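Homoprotocatechuate 2,3-dioxygenase (Brevibacterium fuscum, PDB 4Z6M) catalyses the Fe(II)-dependent, oxygen-consuming extradiol ring cleavage of homoprotocatechuate through a facial triad of two histidines and one carboxylate, here in an active-site variant. Local coordinates at the interface of chains A and B and the interface of chains A and C. Coordinates in Å, arbitrary orientation; residue numbers count along the deposited sequence, not the author numbering. Chains: chain A/B/C, Homoprotocatechuate 2,3-dioxygenase.

Contact 1: the interface of chains A and B. Residues chain A 16-17, 59-60, 80, 130, 134, 137; chain B 274, 277-281.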
loop_
_atom_site.group_PDB
_atom_site.type_symbol
_atom_site.label_atom_id
_atom_site.label_comp_id
_atom_site.label_asym_id
_atom_site.label_seq_id
_atom_site.Cartn_x
_atom_site.Cartn_y
_atom_site.Cartn_z
ATOM N N LEU A 16 -7.389 -21.723 22.276
ATOM C CA LEU A 16 -6.991 -20.347 21.962
ATOM C C LEU A 16 -7.100 -20.005 20.475
ATOM O O LEU A 16 -7.607 -18.937 20.111
ATOM C CB LEU A 16 -5.559 -20.115 22.417
ATOM C CG LEU A 16 -5.247 -20.263 23.900
ATOM C CD1 LEU A 16 -3.736 -20.293 24.102
ATOM C CD2 LEU A 16 -5.913 -19.123 24.676
ATOM N N ARG A 17 -6.548 -20.869 19.629
ATOM C CA ARG A 17 -6.283 -20.535 18.228
ATOM C C ARG A 17 -5.714 -21.738 17.532
ATOM O O ARG A 17 -5.128 -22.622 18.172
ATOM C CB ARG A 17 -5.287 -19.376 18.070
ATOM C CG ARG A 17 -3.958 -19.598 18.792
ATOM C CD ARG A 17 -2.902 -18.664 18.250
ATOM N NE ARG A 17 -1.633 -18.715 18.974
ATOM C CZ ARG A 17 -0.438 -18.559 18.406
ATOM N NH1 ARG A 17 0.657 -18.559 19.154
ATOM N NH2 ARG A 17 -0.328 -18.386 17.102
ATOM N N PHE A 59 5.814 -16.232 18.272
ATOM C CA PHE A 59 6.746 -16.476 19.383
ATOM C C PHE A 59 6.784 -17.951 19.813
ATOM O O PHE A 59 7.732 -18.368 20.469
ATOM C CB PHE A 59 6.463 -15.587 20.612
ATOM C CG PHE A 59 5.255 -16.002 21.385
ATOM C CD1 PHE A 59 3.987 -15.596 20.992
ATOM C CD2 PHE A 59 5.362 -16.831 22.481
ATOM C CE1 PHE A 59 2.872 -16.033 21.675
ATOM C CE2 PHE A 59 4.232 -17.239 23.186
ATOM C CZ PHE A 59 2.995 -16.846 22.764
ATOM N N ILE A 60 5.756 -18.737 19.477
ATOM C CA ILE A 60 5.825 -20.184 19.752
ATOM C C ILE A 60 6.765 -20.804 18.733
ATOM O O ILE A 60 7.185 -20.162 17.765
ATOM C CB ILE A 60 4.439 -20.887 19.756
ATOM C CG1 ILE A 60 3.824 -21.016 18.353
ATOM C CG2 ILE A 60 3.493 -20.201 20.739
ATOM C CD1 ILE A 60 2.663 -22.000 18.313
ATOM N N ARG A 80 -3.583 -24.561 19.974
ATOM C CA ARG A 80 -3.108 -24.289 21.322
ATOM C C ARG A 80 -4.282 -24.057 22.259
ATOM O O ARG A 80 -5.262 -23.407 21.887
ATOM C CB ARG A 80 -2.140 -23.120 21.341
ATOM C CG ARG A 80 -1.280 -23.094 22.589
ATOM C CD ARG A 80 -0.229 -22.007 22.603
ATOM N NE ARG A 80 0.649 -22.207 23.729
ATOM C CZ ARG A 80 1.329 -21.268 24.369
ATOM N NH1 ARG A 80 1.294 -19.999 23.995
ATOM N NH2 ARG A 80 2.051 -21.612 25.413
ATOM N N PHE A 130 -0.570 -27.132 25.234
ATOM C CA PHE A 130 -0.250 -25.827 25.822
ATOM C C PHE A 130 1.258 -25.531 25.746
ATOM O O PHE A 130 1.668 -24.483 25.218
ATOM C CB PHE A 130 -0.718 -25.724 27.273
ATOM C CG PHE A 130 -0.215 -24.492 27.946
ATOM C CD1 PHE A 130 -0.827 -23.278 27.714
ATOM C CD2 PHE A 130 0.939 -24.534 28.718
ATOM C CE1 PHE A 130 -0.325 -22.129 28.286
ATOM C CE2 PHE A 130 1.434 -23.398 29.307
ATOM C CZ PHE A 130 0.809 -22.192 29.083
ATOM N N HIS A 134 9.372 -21.160 23.479
ATOM C CA HIS A 134 9.367 -19.808 22.936
ATOM C C HIS A 134 10.642 -19.551 22.179
ATOM O O HIS A 134 11.720 -19.989 22.600
ATOM C CB HIS A 134 9.250 -18.775 24.044
ATOM C CG HIS A 134 7.946 -18.791 24.750
ATOM N ND1 HIS A 134 7.557 -17.758 25.568
ATOM C CD2 HIS A 134 6.968 -19.727 24.821
ATOM C CE1 HIS A 134 6.375 -18.038 26.087
ATOM N NE2 HIS A 134 6.006 -19.237 25.664
ATOM N N ARG A 137 10.743 -13.671 18.789
ATOM C CA ARG A 137 9.646 -13.093 18.039
ATOM C C ARG A 137 10.242 -12.134 17.021
ATOM O O ARG A 137 10.936 -11.201 17.408
ATOM C CB ARG A 137 8.689 -12.378 19.004
ATOM C CG ARG A 137 7.302 -12.175 18.425
ATOM C CD ARG A 137 6.266 -11.606 19.390
ATOM N NE ARG A 137 4.967 -11.905 18.796
ATOM C CZ ARG A 137 3.801 -11.954 19.423
ATOM N NH1 ARG A 137 3.701 -11.627 20.696
ATOM N NH2 ARG A 137 2.722 -12.327 18.732
ATOM N N TYR B 274 -0.532 -10.048 17.512
ATOM C CA TYR B 274 -1.431 -10.873 18.311
ATOM C C TYR B 274 -0.870 -11.168 19.686
ATOM O O TYR B 274 0.275 -11.616 19.826
ATOM C CB TYR B 274 -1.693 -12.196 17.561
ATOM C CG TYR B 274 -2.326 -13.287 18.405
ATOM C CD1 TYR B 274 -3.690 -13.328 18.616
ATOM C CD2 TYR B 274 -1.546 -14.282 18.980
ATOM C CE1 TYR B 274 -4.271 -14.341 19.362
ATOM C CE2 TYR B 274 -2.111 -15.293 19.736
ATOM C CZ TYR B 274 -3.471 -15.314 19.935
ATOM O OH TYR B 274 -4.018 -16.308 20.719
ATOM N N ASP B 277 -2.434 -15.307 23.422
ATOM C CA ASP B 277 -1.946 -16.434 24.225
ATOM C C ASP B 277 -1.597 -15.946 25.637
ATOM O O ASP B 277 -1.066 -14.852 25.802
ATOM C CB ASP B 277 -0.721 -17.066 23.591
ATOM C CG ASP B 277 -1.029 -17.917 22.350
ATOM O OD1 ASP B 277 -2.151 -17.897 21.799
ATOM O OD2 ASP B 277 -0.093 -18.631 21.933
ATOM N N PRO B 278 -1.899 -16.746 26.671
ATOM C CA PRO B 278 -1.806 -16.240 28.046
ATOM C C PRO B 278 -0.378 -16.026 28.529
ATOM O O PRO B 278 -0.168 -15.307 29.492
ATOM C CB PRO B 278 -2.502 -17.336 28.866
ATOM C CG PRO B 278 -2.420 -18.556 28.028
ATOM C CD PRO B 278 -2.509 -18.087 26.605
ATOM N N ASP B 279 0.584 -16.645 27.854
ATOM C CA ASP B 279 2.006 -16.448 28.133
ATOM C C ASP B 279 2.672 -15.562 27.085
ATOM O O ASP B 279 3.882 -15.615 26.898
ATOM C CB ASP B 279 2.723 -17.797 28.233
ATOM C CG ASP B 279 2.722 -18.577 26.936
ATOM O OD1 ASP B 279 1.956 -18.204 26.020
ATOM O OD2 ASP B 279 3.452 -19.592 26.850
ATOM N N ASN B 280 1.871 -14.774 26.377
ATOM C CA ASN B 280 2.411 -13.793 25.465
ATOM C C ASN B 280 3.617 -13.083 26.105
ATOM O O ASN B 280 3.506 -12.575 27.217
ATOM C CB ASN B 280 1.346 -12.741 25.158
ATOM C CG ASN B 280 1.820 -11.742 24.142
ATOM O OD1 ASN B 280 1.970 -12.061 22.954
ATOM N ND2 ASN B 280 2.080 -10.524 24.598
ATOM N N PRO B 281 4.758 -13.031 25.408
ATOM C CA PRO B 281 5.942 -12.455 26.038
ATOM C C PRO B 281 5.804 -10.962 26.284
ATOM O O PRO B 281 5.495 -10.218 25.361
ATOM C CB PRO B 281 7.026 -12.689 24.988
ATOM C CG PRO B 281 6.573 -13.858 24.212
ATOM C CD PRO B 281 5.091 -13.711 24.142
HETATM O O HOH W 1 5.694 -10.301 22.613
HETATM O O HOH W 2 -6.716 -16.288 21.496
#
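With CG anti to the backbone N (chi1 -161°) and the chain extended to NE, A:Arg80 sends its guanidinium between two carboxylates of chain B. B:Asp277 has CG beside its backbone N (chi1 -74°), whereas B:Asp279 holds CG in the crowded position between N and the carbonyl carbon (chi1 64°); both acids thus face the same arginine. A:Arg80 meets B:Asp279 end-on, NH1 on the syn lone pair of OD1 at 2.8 Å and NH2 from above the carboxylate plane on OD2 at 2.8 Å. The same NH1 forms a salt bridge with B:Asp277 OD2, again 2.8 Å, while NE and NH2 clasp the carbonyl oxygen of A:Phe130, which fixes the rotation of the guanidinium. A:Arg17 approaches B:Asp277 side-on and at about a right angle: NE takes the syn lone pair of OD1 (3.0 Å), and NH1 reaches OD2 (2.9 Å). OD1 also accepts from the hydroxyl of B:Tyr274, whose CE2 lies above one guanidinium face of A:Arg17, toward its rim, the ring inclined to it. The imidazole NE2 of A:His134 adds a bond to B:Asp279 OD2 (2.8 Å) from well above the carboxylate plane; the carboxylate may favour a protonated ring, an effect that nearby A:Arg80 could offset. At A:Phe59, B:Pro281 CD sits over the centre of one ring face at 3.5 Å, and A:Ile60 CG2 covers the other toward its rim. A:Arg137 NH1 donates to B:Asn280 OD1 (2.9 Å), on a lone pair, and NH2 to the B:Tyr274 backbone O. Chain A contributes strands 15-25 and 73-81 plus loops; chain B contributes the loop between strands 265-270 and 283-286, within a two-fold interface.

Contact 2: the interface of chains A and C. Residues chain A 289, 291, 295-297, 342-343, 357; chain C 233, 236-239, 241.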
loop_
_atom_site.group_PDB
_atom_site.type_symbol
_atom_site.label_atom_id
_atom_site.label_comp_id
_atom_site.label_asym_id
_atom_site.label_seq_id
_atom_site.Cartn_x
_atom_site.Cartn_y
_atom_site.Cartn_z
ATOM N N ASP A 289 -24.761 -16.920 -5.312
ATOM C CA ASP A 289 -24.318 -15.513 -5.338
ATOM C C ASP A 289 -22.863 -15.466 -5.812
ATOM O O ASP A 289 -21.961 -15.957 -5.120
ATOM C CB ASP A 289 -24.454 -14.957 -3.917
ATOM C CG ASP A 289 -24.084 -13.484 -3.796
ATOM O OD1 ASP A 289 -23.332 -12.982 -4.652
ATOM O OD2 ASP A 289 -24.536 -12.868 -2.815
ATOM N N GLN A 291 -20.764 -13.245 -5.923
ATOM C CA GLN A 291 -19.825 -12.450 -5.128
ATOM C C GLN A 291 -19.437 -13.081 -3.790
ATOM O O GLN A 291 -18.705 -12.465 -3.013
ATOM C CB GLN A 291 -20.342 -11.014 -4.919
ATOM C CG GLN A 291 -20.546 -10.253 -6.218
ATOM C CD GLN A 291 -20.868 -8.757 -6.107
ATOM O OE1 GLN A 291 -21.120 -8.112 -7.118
ATOM N NE2 GLN A 291 -20.916 -8.223 -4.910
ATOM N N TRP A 295 -15.478 -11.566 -4.401
ATOM C CA TRP A 295 -16.370 -10.410 -4.338
ATOM C C TRP A 295 -16.459 -9.675 -5.674
ATOM O O TRP A 295 -17.444 -8.985 -5.955
ATOM C CB TRP A 295 -15.802 -9.477 -3.268
ATOM C CG TRP A 295 -16.512 -8.202 -2.976
ATOM C CD1 TRP A 295 -15.987 -6.953 -3.047
ATOM C CD2 TRP A 295 -17.826 -8.058 -2.401
ATOM N NE1 TRP A 295 -16.889 -6.018 -2.597
ATOM C CE2 TRP A 295 -18.043 -6.672 -2.215
ATOM C CE3 TRP A 295 -18.861 -8.950 -2.085
ATOM C CZ2 TRP A 295 -19.219 -6.177 -1.662
ATOM C CZ3 TRP A 295 -20.061 -8.430 -1.560
ATOM C CH2 TRP A 295 -20.214 -7.060 -1.367
ATOM N N TRP A 296 -15.414 -9.807 -6.487
ATOM C CA TRP A 296 -15.332 -9.178 -7.804
ATOM C C TRP A 296 -15.954 -10.028 -8.894
ATOM O O TRP A 296 -15.956 -9.638 -10.074
ATOM C CB TRP A 296 -13.884 -8.858 -8.132
ATOM C CG TRP A 296 -13.150 -8.146 -7.037
ATOM C CD1 TRP A 296 -13.664 -7.295 -6.082
ATOM C CD2 TRP A 296 -11.744 -8.237 -6.773
ATOM N NE1 TRP A 296 -12.653 -6.840 -5.271
ATOM C CE2 TRP A 296 -11.468 -7.388 -5.682
ATOM C CE3 TRP A 296 -10.687 -8.901 -7.393
ATOM C CZ2 TRP A 296 -10.189 -7.237 -5.173
ATOM C CZ3 TRP A 296 -9.431 -8.764 -6.883
ATOM C CH2 TRP A 296 -9.189 -7.959 -5.776
ATOM N N GLY A 297 -16.484 -11.186 -8.500
ATOM C CA GLY A 297 -17.162 -12.062 -9.419
ATOM C C GLY A 297 -16.255 -12.932 -10.268
ATOM O O GLY A 297 -16.736 -13.611 -11.158
ATOM N N THR A 342 -25.264 -12.133 -10.269
ATOM C CA THR A 342 -24.608 -10.940 -9.724
ATOM C C THR A 342 -25.552 -10.204 -8.775
ATOM O O THR A 342 -25.184 -9.855 -7.666
ATOM C CB THR A 342 -24.125 -10.005 -10.836
ATOM O OG1 THR A 342 -23.180 -10.691 -11.677
ATOM C CG2 THR A 342 -23.448 -8.772 -10.240
ATOM N N ARG A 343 -26.793 -10.025 -9.221
ATOM C CA ARG A 343 -27.837 -9.440 -8.407
ATOM C C ARG A 343 -28.978 -10.435 -8.324
ATOM O O ARG A 343 -29.465 -10.916 -9.350
ATOM C CB ARG A 343 -28.336 -8.143 -9.034
ATOM C CG ARG A 343 -27.316 -7.021 -9.061
ATOM C CD ARG A 343 -27.652 -5.940 -10.080
ATOM N NE ARG A 343 -27.572 -6.427 -11.445
ATOM C CZ ARG A 343 -26.473 -6.481 -12.186
ATOM N NH1 ARG A 343 -25.310 -6.033 -11.708
ATOM N NH2 ARG A 343 -26.531 -7.016 -13.414
ATOM N N LYS A 357 -17.322 -14.432 -16.315
ATOM C CA LYS A 357 -16.271 -13.787 -17.106
ATOM C C LYS A 357 -15.956 -14.498 -18.421
ATOM O O LYS A 357 -14.882 -14.310 -19.009
ATOM C CB LYS A 357 -14.977 -13.579 -16.301
ATOM C CG LYS A 357 -15.116 -13.082 -14.879
ATOM C CD LYS A 357 -15.644 -11.688 -14.749
ATOM C CE LYS A 357 -15.564 -11.205 -13.302
ATOM N NZ LYS A 357 -16.474 -10.080 -13.025
ATOM N N GLY C 233 -18.016 -4.309 -6.421
ATOM C CA GLY C 233 -18.675 -5.367 -5.671
ATOM C C GLY C 233 -19.769 -4.834 -4.736
ATOM O O GLY C 233 -20.889 -5.353 -4.698
ATOM N N ARG C 236 -22.766 -3.900 -6.402
ATOM C CA ARG C 236 -23.374 -5.056 -7.054
ATOM C C ARG C 236 -23.348 -4.897 -8.569
ATOM O O ARG C 236 -24.297 -5.250 -9.269
ATOM C CB ARG C 236 -24.760 -5.338 -6.465
ATOM C CG ARG C 236 -24.669 -6.053 -5.136
ATOM C CD ARG C 236 -24.471 -7.538 -5.322
ATOM N NE ARG C 236 -24.210 -8.202 -4.043
ATOM C CZ ARG C 236 -23.977 -9.510 -3.941
ATOM N NH1 ARG C 236 -24.019 -10.257 -5.025
ATOM N NH2 ARG C 236 -23.675 -10.062 -2.777
ATOM N N ILE C 237 -22.208 -4.403 -9.065
ATOM C CA ILE C 237 -21.936 -4.296 -10.500
ATOM C C ILE C 237 -20.621 -4.998 -10.858
ATOM O O ILE C 237 -19.924 -4.601 -11.805
ATOM C CB ILE C 237 -21.994 -2.832 -11.018
ATOM C CG1 ILE C 237 -20.970 -1.961 -10.299
ATOM C CG2 ILE C 237 -23.425 -2.315 -10.904
ATOM C CD1 ILE C 237 -20.865 -0.533 -10.785
ATOM N N SER C 238 -20.342 -6.102 -10.159
ATOM C CA SER C 238 -19.127 -6.874 -10.449
ATOM C C SER C 238 -19.148 -7.470 -11.849
ATOM O O SER C 238 -18.105 -7.820 -12.384
ATOM C CB SER C 238 -18.877 -7.980 -9.416
ATOM O OG SER C 238 -19.943 -8.860 -9.312
ATOM N N ASP C 239 -20.354 -7.625 -12.424
ATOM C CA ASP C 239 -20.464 -8.062 -13.820
ATOM C C ASP C 239 -19.862 -7.064 -14.814
ATOM O O ASP C 239 -19.630 -7.396 -15.992
ATOM C CB ASP C 239 -21.897 -8.429 -14.195
ATOM C CG ASP C 239 -22.910 -7.306 -13.962
ATOM O OD1 ASP C 239 -22.764 -6.476 -13.023
ATOM O OD2 ASP C 239 -23.925 -7.318 -14.699
ATOM N N ILE C 241 -16.923 -5.656 -14.120
ATOM C CA ILE C 241 -15.486 -5.940 -14.069
ATOM C C ILE C 241 -15.249 -6.993 -15.148
ATOM O O ILE C 241 -15.682 -8.128 -15.003
ATOM C CB ILE C 241 -15.029 -6.456 -12.687
ATOM C CG1 ILE C 241 -15.288 -5.424 -11.597
ATOM C CG2 ILE C 241 -13.550 -6.824 -12.709
ATOM C CD1 ILE C 241 -15.080 -5.934 -10.184
HETATM O O HOH W 3 -20.622 -11.128 -10.730
#
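The side chain of C:Arg236 leaves CB, which packs against A:Arg343 CG at 4.0 Å, and bends at chi2 (-82°). CD passes the carbonyl oxygen of A:Thr342, and NE lies against the face of the A:Gln291 amide, near NE2. At the tip the guanidinium is stacked on the A:Gln291 amide, planes 6° apart, with NE2 over its centre. NH1 reaches A:Asp289 OD1 (2.8 Å) in an almost straight bond, from above the carboxylate plane, and also donates to the backbone O of A:Thr342 (2.9 Å). NH2 uses the syn lone pair of A:Asp289 OD2, completing an end-on salt bridge. The backbone N of A:Gln291 also donates to A:Asp289 OD1, helping to position the acid.

The A:Gln291 amide is held at both ends: OE1 accepts from C:Ser238 OG at 2.6 Å, and NE2 donates to the C:Gly233 carbonyl. C:Gly233 CA lies over the five-membered ring of A:Trp295. A reciprocal pair runs the other way, A:Arg343 bending at chi3 (-66°) so that NH1 and NH2 meet C:Asp239 OD1 and OD2 end-on, each at 2.9 Å; NH1 also donates to the C:Arg236 carbonyl. The A:Lys357 ammonium gathers the carbonyls of A:Trp296, C:Ser238 and C:Ile241. This polar patch of a two-fold interface joins the C-terminal part of chain A to the end of helix 222-234 and the following turn of chain C, and so appears to stabilise the four-chain assembly.

The C-alpha centres of contact 1 and contact 2 lie about 39 Å apart, and the two share no residue of chain A. Contact 1 draws on the N-terminal part of chain A, with strands 15-25 and 73-81; contact 2 draws on its C-terminal part, including the 3-10 helix 356-358. Each belongs to a separate two-fold interface, so chain A meets B and C through different surfaces. Two distinct two-fold contacts per subunit suit the deposited assembly of four copies, as would be expected of a dimer of dimers, although the coordinates alone do not prove the oligomeric state in solution.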